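Local coordinates for protein lovastatin nonaketide synthase mokA (Monascus pilosus, PDB 6AD3) that contributes the condensation domain of an iterative type I polyketide synthase that builds the nonaketide from which monacolin K (lovastatin) is made, at residues H389-A392 with T393-V397; E170-W173 with Q174-T178; E248-S252 with G253-A257. The protein carries 1 engineered substitution. All blocks are in the same frame, centred on the assembly; numbering follows the deposited sequence.

Interaction 1 of 3, residues H389-A392 with T393-V397; sequences HLVA and TKDKV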
ATOM      1  N   HIS A 389      -5.586 -22.143  13.983  1.00 22.41           N
ATOM      2  CA  HIS A 389      -4.858 -20.884  13.844  1.00 19.68           C
ATOM      3  C   HIS A 389      -5.615 -19.940  12.929  1.00 19.07           C
ATOM      4  O   HIS A 389      -5.579 -18.720  13.113  1.00 19.43           O
ATOM      5  CB  HIS A 389      -3.501 -21.166  13.287  1.00 22.38           C
ATOM      6  CG  HIS A 389      -2.597 -19.977  13.259  1.00 20.71           C
ATOM      7  ND1 HIS A 389      -2.326 -19.225  14.382  1.00 23.57           N
ATOM      8  CD2 HIS A 389      -1.791 -19.506  12.285  1.00 21.38           C
ATOM      9  CE1 HIS A 389      -1.353 -18.372  14.110  1.00 28.39           C
ATOM     10  NE2 HIS A 389      -1.047 -18.489  12.827  1.00 21.98           N
ATOM     11  N   LEU A 390      -6.275 -20.505  11.925  1.00 20.75           N
ATOM     12  CA  LEU A 390      -7.095 -19.719  11.015  1.00 20.40           C
ATOM     13  C   LEU A 390      -8.238 -19.062  11.756  1.00 20.76           C
ATOM     14  O   LEU A 390      -8.524 -17.856  11.600  1.00 21.37           O
ATOM     15  CB  LEU A 390      -7.641 -20.622   9.903  1.00 23.88           C
ATOM     16  CG  LEU A 390      -8.609 -19.988   8.920  1.00 21.91           C
ATOM     17  CD1 LEU A 390      -8.013 -18.777   8.216  1.00 24.34           C
ATOM     18  CD2 LEU A 390      -9.055 -21.013   7.892  1.00 24.56           C
ATOM     19  N   VAL A 391      -8.913 -19.829  12.602  1.00 20.48           N
ATOM     20  CA  VAL A 391     -10.022 -19.269  13.331  1.00 20.25           C
ATOM     21  C   VAL A 391      -9.519 -18.205  14.292  1.00 20.66           C
ATOM     22  O   VAL A 391     -10.128 -17.140  14.437  1.00 21.74           O
ATOM     23  CB  VAL A 391     -10.795 -20.389  14.069  1.00 25.32           C
ATOM     24  CG1 VAL A 391     -11.729 -19.810  15.131  1.00 26.79           C
ATOM     25  CG2 VAL A 391     -11.586 -21.203  13.052  1.00 25.94           C
ATOM     26  N   ALA A 392      -8.399 -18.470  14.951  1.00 22.08           N
ATOM     27  CA  ALA A 392      -7.862 -17.488  15.914  1.00 24.57           C
ATOM     28  C   ALA A 392      -7.410 -16.222  15.189  1.00 25.12           C
ATOM     29  O   ALA A 392      -7.586 -15.110  15.679  1.00 21.10           O
ATOM     30  CB  ALA A 392      -6.721 -18.076  16.713  1.00 26.09           C
ATOM     31  N   THR A 393      -6.890 -16.397  13.992  1.00 20.84           N
ATOM     32  CA  THR A 393      -6.438 -15.256  13.195  1.00 21.61           C
ATOM     33  C   THR A 393      -7.641 -14.454  12.694  1.00 22.99           C
ATOM     34  O   THR A 393      -7.643 -13.220  12.759  1.00 19.86           O
ATOM     35  CB  THR A 393      -5.556 -15.722  12.027  1.00 20.34           C
ATOM     36  OG1 THR A 393      -4.362 -16.317  12.559  1.00 19.68           O
ATOM     37  CG2 THR A 393      -5.138 -14.518  11.132  1.00 19.93           C
ATOM     38  N   LYS A 394      -8.696 -15.143  12.279  1.00 20.19           N
ATOM     39  CA  LYS A 394      -9.956 -14.498  12.003  1.00 20.89           C
ATOM     40  C   LYS A 394     -10.441 -13.612  13.181  1.00 23.02           C
ATOM     41  O   LYS A 394     -10.861 -12.480  12.974  1.00 19.18           O
ATOM     42  CB  LYS A 394     -10.995 -15.550  11.645  1.00 21.39           C
ATOM     43  CG  LYS A 394     -12.344 -15.019  11.201  1.00 26.06           C
ATOM     44  CD  LYS A 394     -13.404 -15.168  12.266  1.00 27.54           C
ATOM     45  CE  LYS A 394     -13.637 -16.611  12.675  1.00 29.43           C
ATOM     46  NZ  LYS A 394     -14.384 -16.671  13.969  1.00 33.27           N
ATOM     47  N   ASP A 395     -10.428 -14.139  14.396  1.00 20.12           N
ATOM     48  CA  ASP A 395     -10.882 -13.358  15.563  1.00 22.10           C
ATOM     49  C   ASP A 395      -9.964 -12.146  15.831  1.00 23.64           C
ATOM     50  O   ASP A 395     -10.429 -11.051  16.153  1.00 20.64           O
ATOM     51  CB  ASP A 395     -10.937 -14.251  16.811  1.00 25.33           C
ATOM     52  CG  ASP A 395     -12.005 -15.321  16.714  1.00 29.27           C
ATOM     53  OD1 ASP A 395     -12.973 -15.139  15.955  1.00 29.85           O
ATOM     54  OD2 ASP A 395     -11.835 -16.383  17.341  1.00 32.42           O
ATOM     55  N   LYS A 396      -8.674 -12.330  15.589  1.00 19.61           N
ATOM     56  CA  LYS A 396      -7.666 -11.269  15.814  1.00 22.22           C
ATOM     57  C   LYS A 396      -7.908 -10.113  14.841  1.00 19.79           C
ATOM     58  O   LYS A 396      -7.832  -8.932  15.206  1.00 21.39           O
ATOM     59  CB  LYS A 396      -6.263 -11.856  15.614  1.00 24.57           C
ATOM     60  CG  LYS A 396      -5.113 -10.866  15.770  1.00 30.59           C
ATOM     61  CD  LYS A 396      -3.741 -11.573  15.848  1.00 34.30           C
ATOM     62  CE  LYS A 396      -3.498 -12.129  17.240  1.00 33.83           C
ATOM     63  NZ  LYS A 396      -2.277 -11.650  17.875  1.00 38.66           N
ATOM     64  N   VAL A 397      -8.209 -10.451  13.599  1.00 19.48           N
ATOM     65  CA  VAL A 397      -8.490  -9.448  12.581  1.00 19.44           C
ATOM     66  C   VAL A 397      -9.812  -8.726  12.830  1.00 20.22           C
ATOM     67  O   VAL A 397      -9.879  -7.489  12.817  1.00 21.42           O
ATOM     68  CB  VAL A 397      -8.537 -10.095  11.192  1.00 19.15           C
ATOM     69  CG1 VAL A 397      -9.128  -9.150  10.175  1.00 19.94           C
ATOM     70  CG2 VAL A 397      -7.154 -10.574  10.775  1.00 19.87           C
TER
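Within helix 386-401 of the condensation domain, His389 and Thr393 meet one turn apart on the buried side of the helix. Thr393 holds the carbonyl of His389 twice. Its amide N gives the regular helical bond to His389 O at 2.8 Å, and its hydroxyl OG1 donates to the same oxygen at 2.7 Å. The two donors reach His389 O from opposite faces of the carbonyl plane, so this oxygen is gripped from both sides. The torsion of Thr393 explains the second bond: with chi1 at -64°, OG1 lies beside its own backbone N and is turned back along the helix.

The same hydroxyl sits 3.9 Å above the plane of the His389 imidazole, over its centre, and is almost equally far from all five ring atoms. His389 in turn has CG anti to its amide (chi1 -173°), which carries the ring out toward helix 327-343, where NE2 is hydrogen-bonded to ND1 of His336. Thr393 touches Ala333 of that helix, and Val397, one turn further on, packs on Leu332.

At the more exposed residues of the next turn, Lys394, resting on Gln329 and with its chain bent at chi2 and chi3, swings NZ round to Asp395 OD1 in a 2.9 Å salt bridge, met on the syn side and 28° out of the carboxylate plane. Asp395 runs alongside Val391, with OD2 4.1 Å from Val391 CG1, while the Asp395 amide bonds to Val391 O at 3.0 Å. His389, Thr393 and Val397 are thus buried against helix 327-343 while Asp395 of the ion pair is exposed, as on an amphipathic helix, and a threonine hydroxyl returned to the carbonyl four residues earlier is a familiar intrahelical bond.

Interaction 2 of 3, residues E170-W173 with Q174-T178; sequences EGYW and QLVQT. Engineered in segment 170-173: Trp173 (natural residue Arg).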
ATOM      1  N   GLU A 170       9.645   2.301 -21.368  1.00 20.67           N
ATOM      2  CA  GLU A 170      10.658   3.299 -21.085  1.00 22.50           C
ATOM      3  C   GLU A 170      10.019   4.549 -20.459  1.00 20.59           C
ATOM      4  O   GLU A 170      10.535   5.104 -19.483  1.00 20.23           O
ATOM      5  CB  GLU A 170      11.430   3.639 -22.375  1.00 26.55           C
ATOM      6  CG  GLU A 170      12.454   4.723 -22.195  1.00 34.07           C
ATOM      7  CD  GLU A 170      13.189   5.054 -23.491  1.00 49.16           C
ATOM      8  OE1 GLU A 170      13.213   6.249 -23.868  1.00 53.28           O
ATOM      9  OE2 GLU A 170      13.718   4.124 -24.132  1.00 48.03           O
ATOM     10  N   GLY A 171       8.900   4.982 -21.022  1.00 18.59           N
ATOM     11  CA  GLY A 171       8.172   6.115 -20.481  1.00 19.22           C
ATOM     12  C   GLY A 171       7.737   5.842 -19.036  1.00 18.60           C
ATOM     13  O   GLY A 171       7.770   6.721 -18.197  1.00 18.00           O
ATOM     14  N   TYR A 172       7.206   4.651 -18.811  1.00 16.03           N
ATOM     15  CA  TYR A 172       6.792   4.222 -17.464  1.00 17.27           C
ATOM     16  C   TYR A 172       7.922   4.369 -16.450  1.00 17.58           C
ATOM     17  O   TYR A 172       7.751   4.981 -15.415  1.00 16.77           O
ATOM     18  CB  TYR A 172       6.266   2.785 -17.509  1.00 15.65           C
ATOM     19  CG  TYR A 172       5.990   2.212 -16.128  1.00 15.12           C
ATOM     20  CD1 TYR A 172       4.748   2.399 -15.499  1.00 15.48           C
ATOM     21  CD2 TYR A 172       6.992   1.570 -15.413  1.00 16.27           C
ATOM     22  CE1 TYR A 172       4.495   1.886 -14.231  1.00 14.56           C
ATOM     23  CE2 TYR A 172       6.743   1.084 -14.117  1.00 15.78           C
ATOM     24  CZ  TYR A 172       5.506   1.278 -13.532  1.00 16.49           C
ATOM     25  OH  TYR A 172       5.243   0.757 -12.261  1.00 15.80           O
ATOM     26  N   TRP A 173       9.086   3.817 -16.756  1.00 15.76           N
ATOM     27  CA  TRP A 173      10.210   3.894 -15.830  1.00 18.26           C
ATOM     28  C   TRP A 173      10.766   5.317 -15.666  1.00 19.52           C
ATOM     29  O   TRP A 173      11.275   5.670 -14.591  1.00 20.67           O
ATOM     30  CB  TRP A 173      11.305   2.884 -16.218  1.00 18.61           C
ATOM     31  CG  TRP A 173      10.879   1.460 -16.027  1.00 20.22           C
ATOM     32  CD1 TRP A 173      10.485   0.582 -16.994  1.00 22.33           C
ATOM     33  CD2 TRP A 173      10.594   0.820 -14.775  1.00 18.41           C
ATOM     34  NE1 TRP A 173      10.140  -0.626 -16.419  1.00 23.73           N
ATOM     35  CE2 TRP A 173      10.118  -0.470 -15.060  1.00 21.04           C
ATOM     36  CE3 TRP A 173      10.751   1.201 -13.436  1.00 21.87           C
ATOM     37  CZ2 TRP A 173       9.729  -1.360 -14.053  1.00 22.01           C
ATOM     38  CZ3 TRP A 173      10.384   0.326 -12.440  1.00 21.49           C
ATOM     39  CH2 TRP A 173       9.854  -0.929 -12.747  1.00 20.88           C
ATOM     40  N   GLN A 174      10.555   6.188 -16.660  1.00 19.26           N
ATOM     41  CA  GLN A 174      10.827   7.618 -16.464  1.00 20.35           C
ATOM     42  C   GLN A 174       9.854   8.263 -15.447  1.00 18.39           C
ATOM     43  O   GLN A 174      10.271   9.026 -14.559  1.00 18.06           O
ATOM     44  CB  GLN A 174      10.751   8.387 -17.808  1.00 24.04           C
ATOM     45  CG  GLN A 174      11.917   8.110 -18.747  1.00 32.15           C
ATOM     46  CD  GLN A 174      11.609   8.456 -20.223  1.00 42.73           C
ATOM     47  OE1 GLN A 174      12.300   7.984 -21.134  1.00 55.89           O
ATOM     48  NE2 GLN A 174      10.564   9.251 -20.456  1.00 45.34           N
ATOM     49  N   LEU A 175       8.589   7.835 -15.483  1.00 16.85           N
ATOM     50  CA  LEU A 175       7.580   8.349 -14.544  1.00 16.63           C
ATOM     51  C   LEU A 175       7.853   7.868 -13.112  1.00 16.16           C
ATOM     52  O   LEU A 175       7.679   8.621 -12.164  1.00 16.15           O
ATOM     53  CB  LEU A 175       6.171   7.958 -14.986  1.00 16.33           C
ATOM     54  CG  LEU A 175       5.630   8.618 -16.253  1.00 18.71           C
ATOM     55  CD1 LEU A 175       4.308   7.982 -16.662  1.00 19.68           C
ATOM     56  CD2 LEU A 175       5.443  10.122 -16.088  1.00 22.61           C
ATOM     57  N   VAL A 176       8.496   6.717 -12.988  1.00 16.75           N
ATOM     58  CA  VAL A 176       8.917   6.213 -11.702  1.00 16.52           C
ATOM     59  C   VAL A 176       9.932   7.142 -11.051  1.00 17.15           C
ATOM     60  O   VAL A 176       9.947   7.295  -9.821  1.00 17.97           O
ATOM     61  CB  VAL A 176       9.435   4.740 -11.809  1.00 15.63           C
ATOM     62  CG1 VAL A 176      10.152   4.298 -10.548  1.00 19.80           C
ATOM     63  CG2 VAL A 176       8.273   3.823 -12.099  1.00 17.41           C
ATOM     64  N   GLN A 177      10.709   7.829 -11.880  1.00 16.96           N
ATOM     65  CA  GLN A 177      11.751   8.763 -11.410  1.00 19.57           C
ATOM     66  C   GLN A 177      11.311  10.219 -11.479  1.00 17.24           C
ATOM     67  O   GLN A 177      12.131  11.143 -11.340  1.00 18.37           O
ATOM     68  CB  GLN A 177      13.030   8.616 -12.252  1.00 22.35           C
ATOM     69  CG  GLN A 177      13.674   7.264 -12.205  1.00 27.04           C
ATOM     70  CD  GLN A 177      13.985   6.798 -10.799  1.00 28.46           C
ATOM     71  OE1 GLN A 177      14.441   7.569  -9.957  1.00 31.17           O
ATOM     72  NE2 GLN A 177      13.801   5.528 -10.562  1.00 31.97           N
ATOM     73  N   THR A 178      10.024  10.463 -11.597  1.00 17.96           N
ATOM     74  CA  THR A 178       9.576  11.830 -11.804  1.00 17.76           C
ATOM     75  C   THR A 178       9.784  12.687 -10.534  1.00 18.33           C
ATOM     76  O   THR A 178       9.844  12.176  -9.413  1.00 19.24           O
ATOM     77  CB  THR A 178       8.107  11.869 -12.280  1.00 20.32           C
ATOM     78  OG1 THR A 178       7.860  13.129 -12.960  1.00 22.32           O
ATOM     79  CG2 THR A 178       7.222  11.744 -11.122  1.00 23.91           C
TER
HETATM   80  O   HOH W   1      12.965   4.004 -13.104  1.00 28.16           O
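Val176 lies against the rings of both Tyr172 and Trp173, one turn back on helix 165-176, and a single methyl serves both. Its CG2 is 3.7 Å from Tyr172 CE2 and 3.8 Å from Trp173 CE3, approaching each ring at a slant. Val176 and Trp173 point the same way, side by side, whereas Val176 and Tyr172 are skewed to one another.

The two rings, neighbours in sequence, meet at a steep angle: CD2 of Tyr172 stands 3.6 Å above the indole plane, over its centre, while Trp173 CD1 lies at the rim of the phenol ring and in its plane. Tyr172 CG lies opposite its backbone N (chi1 173°) and Trp173 CG beside its own (chi1 -68°), which brings the indole face against the phenol edge. Trp173 is an engineered residue, arginine in the natural sequence, so its part in this cluster belongs to the crystallised construct.

Tyr172 reaches the sheet beyond, where its OH is hydrogen-bonded to Thr460 OG1 and to Thr101 O. Backbone bonds link the turns, with Val176 N to Tyr172 O at 3.1 Å. As the helix ends, water 1 receives a bond from Gln177 NE2 and donates to Trp173 O at 2.8 Å, joining the last turn to the residue that follows it. Leu175 meanwhile packs on Val191 and Val203, which places this face of the helix on the sheet of a beta-alpha-beta unit formed with strands 157-161 and 188-195.

Interaction 3 of 3, residues E248-S252 with G253-A257; sequences EALES and GQMDA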
ATOM      1  N   GLU A 248     -10.199  15.830  14.100  1.00 26.23           N
ATOM      2  CA  GLU A 248     -11.084  16.275  15.200  1.00 26.41           C
ATOM      3  C   GLU A 248     -11.465  15.135  16.125  1.00 23.47           C
ATOM      4  O   GLU A 248     -11.617  15.331  17.330  1.00 25.28           O
ATOM      5  CB  GLU A 248     -12.347  16.938  14.624  1.00 26.51           C
ATOM      6  CG  GLU A 248     -12.029  18.316  14.050  1.00 32.94           C
ATOM      7  CD  GLU A 248     -13.231  18.994  13.368  1.00 38.34           C
ATOM      8  OE1 GLU A 248     -14.332  18.379  13.321  1.00 43.00           O
ATOM      9  OE2 GLU A 248     -13.036  20.106  12.813  1.00 37.95           O
ATOM     10  N   ALA A 249     -11.627  13.944  15.562  1.00 22.74           N
ATOM     11  CA  ALA A 249     -11.913  12.746  16.369  1.00 27.30           C
ATOM     12  C   ALA A 249     -10.745  12.446  17.317  1.00 27.15           C
ATOM     13  O   ALA A 249     -10.941  12.148  18.500  1.00 27.97           O
ATOM     14  CB  ALA A 249     -12.200  11.545  15.469  1.00 26.61           C
ATOM     15  N   LEU A 250      -9.521  12.538  16.801  1.00 23.61           N
ATOM     16  CA  LEU A 250      -8.343  12.368  17.657  1.00 24.81           C
ATOM     17  C   LEU A 250      -8.299  13.447  18.735  1.00 29.62           C
ATOM     18  O   LEU A 250      -8.163  13.127  19.922  1.00 29.46           O
ATOM     19  CB  LEU A 250      -7.049  12.392  16.834  1.00 24.75           C
ATOM     20  CG  LEU A 250      -5.759  12.430  17.642  1.00 29.01           C
ATOM     21  CD1 LEU A 250      -5.661  11.171  18.495  1.00 30.60           C
ATOM     22  CD2 LEU A 250      -4.552  12.578  16.715  1.00 28.35           C
ATOM     23  N   GLU A 251      -8.413  14.715  18.340  1.00 26.98           N
ATOM     24  CA  GLU A 251      -8.313  15.836  19.309  1.00 28.68           C
ATOM     25  C   GLU A 251      -9.395  15.782  20.386  1.00 31.00           C
ATOM     26  O   GLU A 251      -9.184  16.219  21.517  1.00 35.29           O
ATOM     27  CB  GLU A 251      -8.390  17.189  18.594  1.00 34.97           C
ATOM     28  CG  GLU A 251      -7.239  17.456  17.616  1.00 40.96           C
ATOM     29  CD  GLU A 251      -7.521  18.629  16.654  1.00 51.77           C
ATOM     30  OE1 GLU A 251      -8.694  19.068  16.531  1.00 60.13           O
ATOM     31  OE2 GLU A 251      -6.576  19.089  15.982  1.00 50.24           O
ATOM     32  N   SER A 252     -10.572  15.324  20.017  1.00 29.67           N
ATOM     33  CA  SER A 252     -11.727  15.367  20.924  1.00 33.85           C
ATOM     34  C   SER A 252     -11.790  14.142  21.836  1.00 38.17           C
ATOM     35  O   SER A 252     -12.726  13.995  22.611  1.00 33.37           O
ATOM     36  CB  SER A 252     -13.019  15.451  20.120  1.00 31.69           C
ATOM     37  OG  SER A 252     -13.261  14.234  19.448  1.00 33.31           O
ATOM     38  N   GLY A 253     -10.853  13.214  21.673  1.00 32.86           N
ATOM     39  CA  GLY A 253     -10.760  12.078  22.556  1.00 31.94           C
ATOM     40  C   GLY A 253     -11.496  10.867  22.070  1.00 32.15           C
ATOM     41  O   GLY A 253     -11.489   9.830  22.719  1.00 34.02           O
ATOM     42  N   GLN A 254     -12.017  10.934  20.861  1.00 31.32           N
ATOM     43  CA  GLN A 254     -12.821   9.853  20.360  1.00 35.23           C
ATOM     44  C   GLN A 254     -12.015   8.691  19.794  1.00 31.25           C
ATOM     45  O   GLN A 254     -12.586   7.667  19.427  1.00 34.22           O
ATOM     46  CB  GLN A 254     -13.783  10.367  19.322  1.00 38.64           C
ATOM     47  CG  GLN A 254     -14.800  11.294  19.922  1.00 45.34           C
ATOM     48  CD  GLN A 254     -15.949  11.538  18.997  1.00 53.14           C
ATOM     49  OE1 GLN A 254     -16.948  10.825  19.035  1.00 66.31           O
ATOM     50  NE2 GLN A 254     -15.756  12.443  18.064  1.00 58.35           N
ATOM     51  N   MET A 255     -10.715   8.886  19.623  1.00 28.84           N
ATOM     52  CA  MET A 255      -9.833   7.769  19.284  1.00 29.25           C
ATOM     53  C   MET A 255      -9.194   7.176  20.512  1.00 28.11           C
ATOM     54  O   MET A 255      -8.344   6.300  20.390  1.00 25.39           O
ATOM     55  CB  MET A 255      -8.723   8.203  18.300  1.00 29.76           C
ATOM     56  CG  MET A 255      -9.222   8.431  16.888  1.00 35.26           C
ATOM     57  SD  MET A 255      -7.804   8.626  15.773  1.00 32.24           S
ATOM     58  CE  MET A 255      -8.710   9.018  14.278  1.00 33.17           C
ATOM     59  N   ASP A 256      -9.519   7.699  21.704  1.00 26.74           N
ATOM     60  CA  ASP A 256      -8.746   7.321  22.888  1.00 29.03           C
ATOM     61  C   ASP A 256      -8.876   5.844  23.204  1.00 24.57           C
ATOM     62  O   ASP A 256      -7.893   5.218  23.576  1.00 25.06           O
ATOM     63  CB  ASP A 256      -9.140   8.166  24.107  1.00 32.00           C
ATOM     64  CG  ASP A 256      -8.521   9.559  24.079  1.00 34.08           C
ATOM     65  OD1 ASP A 256      -7.695   9.843  23.184  1.00 33.05           O
ATOM     66  OD2 ASP A 256      -8.884  10.383  24.944  1.00 39.34           O
ATOM     67  N   ALA A 257     -10.066   5.271  23.022  1.00 25.40           N
ATOM     68  CA  ALA A 257     -10.260   3.834  23.303  1.00 29.09           C
ATOM     69  C   ALA A 257      -9.504   2.947  22.299  1.00 28.37           C
ATOM     70  O   ALA A 257      -8.918   1.901  22.673  1.00 22.94           O
ATOM     71  CB  ALA A 257     -11.733   3.487  23.309  1.00 33.56           C
TER
HETATM   72  O   HOH W   2      -8.744  10.580  20.671  1.00 28.54           O
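Met255 reaches back over the last turn of helix 239-251 to touch Leu250 and Ala249. From a CB directed toward that turn, CG comes to 4.1 Å from Leu250 CA; chi1 of -73° sets CG beside the Met255 amide, and the chain then runs extended. SD lies 4.0 Å from Leu250 CB, and the terminal CE ends at a looser 4.5 Å from Ala249 CB. The thioether thus lies across the helix end, its last two atoms on the side chains of two successive residues.

The backbone beneath it forms a Schellman motif. Gly253, at positive phi (93°), turns the chain out of the helix; its N bonds to Leu250 O from above the carbonyl plane, while Gln254 N bonds to Ala249 O at 2.9 Å. A type I turn from Gly253 to Asp256 follows, leading into helix 256-266. Water 2 accepts a hydrogen bond from Met255 N at 2.8 Å and lies within donating distance of Leu250 O and Asp256 OD1, bridging the two helix ends. Ser252 OG donates to Glu248 O and weakly accepts from Gln254 NE2.

A hydrophobic side chain laid over a capped C terminus, with the amides of Gly253, Gln254 and Met255 all finding acceptors, implies that the chain can turn from one helix into the next while the carbonyls of Ala249 and Leu250 keep donors.

Overall arrangement
From the N terminus the chain first passes interaction 2 (170-178), at the end of helix 165-176, in the beta-alpha-beta unit whose sheet also takes in strands 100-107 and 453-460. It then reaches interaction 3 (248-257), the turn joining helices 239-251 and 256-266, and lastly interaction 1 (389-397), on helix 386-401 beside helix 327-343. Each closes only a local turn, and the three follow in series, none crossing or enclosing another. Interactions 1 and 2 lie on opposite sides of the chain's centre, their centres about 41 Å apart; interaction 3 is about 28 Å from interaction 1, centre to centre. None of them touch.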